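Long-range contacts in DUTPase (Staphylococcus phage 11, PDB 4GV8), which hydrolyses dUTP to dUMP and pyrophosphate as a homotrimeric, jelly-roll dUTPase of a staphylococcal phage: residues L37-A43 with N91-I97; L5-S11 with D48-I53. All blocks are in the same frame, centred on the assembly; numbering follows the deposited sequence.

Contact 1. Residues L37-A43 with N91-I97; sequences LEPQEKA and NIKNDAI. With MG (magnesium ion), chain H.
Two donors grip OD1 of Asp-95 from opposite faces of its carboxylate: NE2 of Gln-40 at 3.0 Å, and within its own segment NZ of Lys-93, which makes a salt bridge. Gln-40 spends its whole amide here. Its second N-H runs almost straight (176°) from NE2 to Ala-96 O, 2.7 Å away, while OE1 takes NZ of Lys-93 at 3.0 Å, so three bonds fix the amide's rotation. The bend at chi2 (-52°) folds the chain back over 95-96 although CB points away from them. Lys-93, fully extended, also forms a salt bridge with Asp-95 of the second subunit, and Asp-95 OD2 in turn accepts from Lys-93 NZ of the third. Further back, Asn-94 ND2 donates to Leu-37 O (3.0 Å), from above that carbonyl's plane, and to Gly-124 O; its OD1 closes an Asx turn on Ala-96 N. Beyond the type II turn 38-41, Ala-43 and Ile-92 form an antiparallel hydrogen-bonded pair; Ile-92 CG2 packs against Leu-37 CD2 at 3.5 Å. The Asp-95 carboxylate binds magnesium, and Asp-95 of both other subunits does too: a metal site on the central axis of the dUTPase trimer.

Contact 2. Residues L5-S11 with D48-I53; sequences LQVRLLS and DVAVSI
This is an antiparallel pairing of two strands, 5-9 with 49-52, lying between the body of the subunit and a neighbouring one. Arg-8 and Ala-50 form a hydrogen-bonded pair: Arg-8 N reaches Ala-50 O at 2.8 Å, and Ala-50 N returns to Arg-8 O at 2.9 Å. Flanking them, Val-7 with Val-51 and Leu-9 with Val-49 are non-hydrogen-bonded pairs whose side chains share one face. There Val-7 CG1 meets Val-49 CG1 at 3.6 Å; each lies anti to its own backbone N (chi1 -178° and 169°), which brings the two methyls together across the strands. Leu-9 CD2 lies alongside Val-49 CG2. Met-16 adds to this apolar patch, touching Val-7 and Leu-9. In this jelly-roll trimer the pairing does not stop at the chain boundary, for residues 5-7 also run parallel to a strand of the third subunit. Gln-6, Arg-8, Ala-50 and Ser-52 make the other, more polar face. Leu-10 follows the strand; its CD2 sits over the rim of the Arg-8 guanidinium, its CD1 touches Ala-50 CB (4.1 Å), and its N still bonds Asp-48 O at 2.8 Å. Ser-11 OG then donates to Asp-48 OD2 at 2.5 Å, on the anti side but tilted 29° out of the carboxylate plane, while Asp-48 OD1 takes Asn-87 ND2. At the far end a water accepts from Gln-6 N and donates to Ser-52 O.

How the contacts relate
Strands 42-46 and 49-52 follow each other in the chain, yet they carry the two contacts to opposite sides of the chain's centre, with centres 26 Å apart and nearest atoms about 11 Å apart. Contact 1 uses an edge strand of the seven-stranded sheet, 42-46, paired with 89-94; contact 2 forms a separate two-stranded sheet within the chain. Both are partly buried, and both touch the third subunit, but by different chemistry. In contact 1 the trimer is joined through charges and a metal, with side-chain amides doing much of the bonding. Contact 2 relies on backbone bonds and aliphatic packing, and its sheet continues into the third subunit. Contact 1 also holds Asn-91 of the nucleotide pocket.

Contact 1. Residues L37-A43 with N91-I97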
# COMPACT_ATOMS: atom_id res chain seq x y z
N LEU B 37 3.21 7.22 -19.74
CA LEU B 37 3.97 6.40 -18.81
C LEU B 37 4.10 4.96 -19.36
O LEU B 37 3.12 4.20 -19.42
CB LEU B 37 3.30 6.44 -17.42
CG LEU B 37 4.17 6.16 -16.17
CD1 LEU B 37 5.29 7.22 -16.05
CD2 LEU B 37 3.28 6.13 -14.92
N GLU B 38 5.31 4.60 -19.75
CA GLU B 38 5.57 3.33 -20.41
C GLU B 38 5.96 2.28 -19.36
O GLU B 38 6.26 2.62 -18.21
CB GLU B 38 6.67 3.54 -21.46
CG GLU B 38 6.32 4.64 -22.47
CD GLU B 38 6.64 4.30 -23.93
OE1 GLU B 38 7.30 3.27 -24.19
OE2 GLU B 38 6.19 5.09 -24.83
N PRO B 39 5.93 0.99 -19.73
CA PRO B 39 6.25 -0.06 -18.75
C PRO B 39 7.52 0.21 -17.96
O PRO B 39 8.58 0.61 -18.52
CB PRO B 39 6.38 -1.31 -19.59
CG PRO B 39 5.52 -1.06 -20.79
CD PRO B 39 5.55 0.41 -21.04
N GLN B 40 7.35 0.04 -16.66
CA GLN B 40 8.37 0.17 -15.65
C GLN B 40 8.71 1.62 -15.27
O GLN B 40 9.52 1.82 -14.37
CB GLN B 40 9.60 -0.67 -16.02
CG GLN B 40 9.35 -2.17 -15.91
CD GLN B 40 8.79 -2.52 -14.54
OE1 GLN B 40 9.49 -2.43 -13.54
NE2 GLN B 40 7.51 -2.90 -14.49
N GLU B 41 8.08 2.60 -15.93
CA GLU B 41 8.31 4.05 -15.64
C GLU B 41 7.59 4.56 -14.40
O GLU B 41 6.52 4.08 -14.05
CB GLU B 41 7.95 4.93 -16.86
CG GLU B 41 8.88 4.62 -18.03
CD GLU B 41 8.75 5.55 -19.21
OE1 GLU B 41 7.69 6.19 -19.33
OE2 GLU B 41 9.68 5.59 -20.06
N LYS B 42 8.21 5.55 -13.76
CA LYS B 42 7.76 6.16 -12.51
C LYS B 42 7.61 7.68 -12.73
O LYS B 42 8.34 8.27 -13.48
CB LYS B 42 8.77 5.90 -11.38
CG LYS B 42 8.86 4.43 -10.96
CD LYS B 42 10.04 4.14 -10.07
CE LYS B 42 10.02 5.03 -8.83
NZ LYS B 42 8.95 4.65 -7.85
N ALA B 43 6.60 8.26 -12.10
CA ALA B 43 6.37 9.69 -12.10
C ALA B 43 5.60 10.08 -10.83
O ALA B 43 4.99 9.22 -10.12
CB ALA B 43 5.52 10.08 -13.33
N ASN B 91 2.12 9.49 -6.53
CA ASN B 91 3.32 8.67 -6.65
C ASN B 91 2.98 7.35 -7.38
O ASN B 91 2.47 6.42 -6.76
CB ASN B 91 3.82 8.40 -5.22
CG ASN B 91 5.24 7.85 -5.14
OD1 ASN B 91 5.89 7.53 -6.14
ND2 ASN B 91 5.73 7.72 -3.89
N ILE B 92 3.31 7.30 -8.68
CA ILE B 92 2.83 6.27 -9.65
C ILE B 92 3.99 5.56 -10.34
O ILE B 92 5.07 6.11 -10.45
CB ILE B 92 1.81 6.88 -10.63
CG1 ILE B 92 0.78 5.85 -11.06
CG2 ILE B 92 2.44 7.60 -11.83
CD1 ILE B 92 -0.45 6.53 -11.62
N LYS B 93 3.77 4.28 -10.68
CA LYS B 93 4.62 3.45 -11.50
C LYS B 93 3.71 2.69 -12.49
O LYS B 93 2.62 2.22 -12.12
CB LYS B 93 5.38 2.42 -10.65
CG LYS B 93 6.20 1.46 -11.50
CD LYS B 93 7.12 0.61 -10.67
CE LYS B 93 7.96 -0.30 -11.56
NZ LYS B 93 8.71 -1.38 -10.85
N ASN B 94 4.14 2.55 -13.73
CA ASN B 94 3.57 1.55 -14.61
C ASN B 94 4.35 0.29 -14.36
O ASN B 94 5.52 0.19 -14.79
CB ASN B 94 3.66 2.02 -16.07
CG ASN B 94 3.03 1.05 -17.05
OD1 ASN B 94 2.70 -0.05 -16.66
ND2 ASN B 94 2.97 1.44 -18.37
N ASP B 95 3.75 -0.67 -13.63
CA ASP B 95 4.44 -1.93 -13.30
C ASP B 95 4.28 -3.08 -14.35
O ASP B 95 4.64 -4.25 -14.08
CB ASP B 95 4.08 -2.44 -11.89
CG ASP B 95 5.15 -3.33 -11.36
OD1 ASP B 95 6.32 -3.11 -11.77
OD2 ASP B 95 4.89 -4.24 -10.58
N ALA B 96 3.77 -2.74 -15.54
CA ALA B 96 3.82 -3.70 -16.67
C ALA B 96 5.27 -3.96 -17.04
O ALA B 96 6.16 -3.10 -16.83
CB ALA B 96 3.03 -3.22 -17.90
N ILE B 97 5.52 -5.19 -17.49
CA ILE B 97 6.84 -5.63 -17.93
C ILE B 97 7.07 -5.04 -19.33
O ILE B 97 6.13 -4.90 -20.13
CB ILE B 97 6.99 -7.19 -17.94
CG1 ILE B 97 7.04 -7.76 -16.53
CG2 ILE B 97 8.27 -7.63 -18.66
CD1 ILE B 97 8.06 -7.11 -15.64
MG MG H . 7.08 -5.34 -10.50
O HOH W 1 9.14 -4.56 -11.67
O HOH W 2 7.07 6.49 -8.51
O HOH W 3 6.58 -5.76 -12.83
O HOH W 4 8.24 -7.60 -10.82

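Contact 2. Residues L5-S11 with D48-I53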
# COMPACT_ATOMS: atom_id res chain seq x y z
N LEU B 5 -12.91 21.35 5.38
CA LEU B 5 -11.51 21.24 4.94
C LEU B 5 -11.20 22.30 3.85
O LEU B 5 -11.85 22.36 2.80
CB LEU B 5 -11.22 19.84 4.43
CG LEU B 5 -9.83 19.57 3.84
CD1 LEU B 5 -8.71 19.76 4.87
CD2 LEU B 5 -9.87 18.17 3.25
N GLN B 6 -10.22 23.16 4.14
CA GLN B 6 -9.77 24.13 3.14
C GLN B 6 -9.00 23.48 2.01
O GLN B 6 -8.08 22.67 2.25
CB GLN B 6 -8.87 25.18 3.79
CG GLN B 6 -9.58 26.06 4.79
CD GLN B 6 -8.61 27.08 5.35
OE1 GLN B 6 -8.55 28.22 4.90
NE2 GLN B 6 -7.80 26.65 6.30
N VAL B 7 -9.36 23.86 0.79
CA VAL B 7 -8.69 23.41 -0.42
C VAL B 7 -8.29 24.64 -1.25
O VAL B 7 -9.10 25.54 -1.49
CB VAL B 7 -9.62 22.49 -1.26
CG1 VAL B 7 -8.91 21.98 -2.51
CG2 VAL B 7 -10.19 21.35 -0.41
N ARG B 8 -7.03 24.69 -1.70
CA ARG B 8 -6.58 25.66 -2.71
C ARG B 8 -6.35 24.97 -4.04
O ARG B 8 -5.67 23.95 -4.08
CB ARG B 8 -5.26 26.34 -2.30
CG ARG B 8 -5.43 27.47 -1.32
CD ARG B 8 -4.14 28.09 -0.85
NE ARG B 8 -3.25 28.44 -1.94
CZ ARG B 8 -1.97 28.07 -2.02
NH1 ARG B 8 -1.36 27.35 -1.05
NH2 ARG B 8 -1.28 28.42 -3.08
N LEU B 9 -6.93 25.52 -5.13
CA LEU B 9 -6.64 25.11 -6.47
C LEU B 9 -5.45 25.96 -6.93
O LEU B 9 -5.45 27.18 -6.76
CB LEU B 9 -7.88 25.25 -7.36
CG LEU B 9 -9.16 24.50 -6.93
CD1 LEU B 9 -10.22 24.61 -8.02
CD2 LEU B 9 -8.91 23.01 -6.61
N LEU B 10 -4.40 25.32 -7.46
CA LEU B 10 -3.11 26.04 -7.73
C LEU B 10 -2.91 26.39 -9.19
O LEU B 10 -1.98 27.11 -9.56
CB LEU B 10 -1.89 25.28 -7.18
CG LEU B 10 -2.02 24.82 -5.68
CD1 LEU B 10 -0.96 23.75 -5.31
CD2 LEU B 10 -2.00 26.01 -4.71
N SER B 11 -3.80 25.89 -10.04
CA SER B 11 -3.81 26.31 -11.42
C SER B 11 -5.19 26.18 -12.03
O SER B 11 -6.14 25.71 -11.37
CB SER B 11 -2.77 25.53 -12.25
OG SER B 11 -3.21 24.20 -12.50
N ASP B 48 -2.28 19.74 -8.87
CA ASP B 48 -2.41 21.19 -8.65
C ASP B 48 -3.47 21.55 -7.57
O ASP B 48 -4.24 22.51 -7.66
CB ASP B 48 -2.66 21.93 -10.00
CG ASP B 48 -1.43 21.93 -10.89
OD1 ASP B 48 -0.31 21.54 -10.45
OD2 ASP B 48 -1.54 22.38 -12.03
N VAL B 49 -3.45 20.78 -6.50
CA VAL B 49 -4.37 21.01 -5.37
C VAL B 49 -3.52 21.01 -4.09
O VAL B 49 -2.67 20.13 -3.92
CB VAL B 49 -5.50 19.96 -5.35
CG1 VAL B 49 -6.30 20.00 -4.05
CG2 VAL B 49 -6.41 20.13 -6.57
N ALA B 50 -3.71 22.02 -3.23
CA ALA B 50 -3.24 21.98 -1.83
C ALA B 50 -4.46 21.87 -0.88
O ALA B 50 -5.56 22.36 -1.15
CB ALA B 50 -2.36 23.18 -1.49
N VAL B 51 -4.28 21.16 0.23
CA VAL B 51 -5.30 21.08 1.28
C VAL B 51 -4.60 21.53 2.58
O VAL B 51 -3.36 21.58 2.63
CB VAL B 51 -5.91 19.65 1.39
CG1 VAL B 51 -6.65 19.26 0.09
CG2 VAL B 51 -4.83 18.63 1.76
N SER B 52 -5.38 21.90 3.60
CA SER B 52 -4.87 22.13 4.94
C SER B 52 -5.58 21.17 5.92
O SER B 52 -6.65 21.48 6.47
CB SER B 52 -5.09 23.58 5.40
OG SER B 52 -4.37 23.83 6.59
N ILE B 53 -4.97 20.00 6.10
CA ILE B 53 -5.45 19.00 7.05
C ILE B 53 -5.11 19.51 8.45
O ILE B 53 -3.96 19.95 8.73
CB ILE B 53 -4.80 17.61 6.78
CG1 ILE B 53 -5.25 17.12 5.38
CG2 ILE B 53 -5.13 16.55 7.86
CD1 ILE B 53 -4.38 16.03 4.80
O HOH W 5 -8.40 23.27 6.52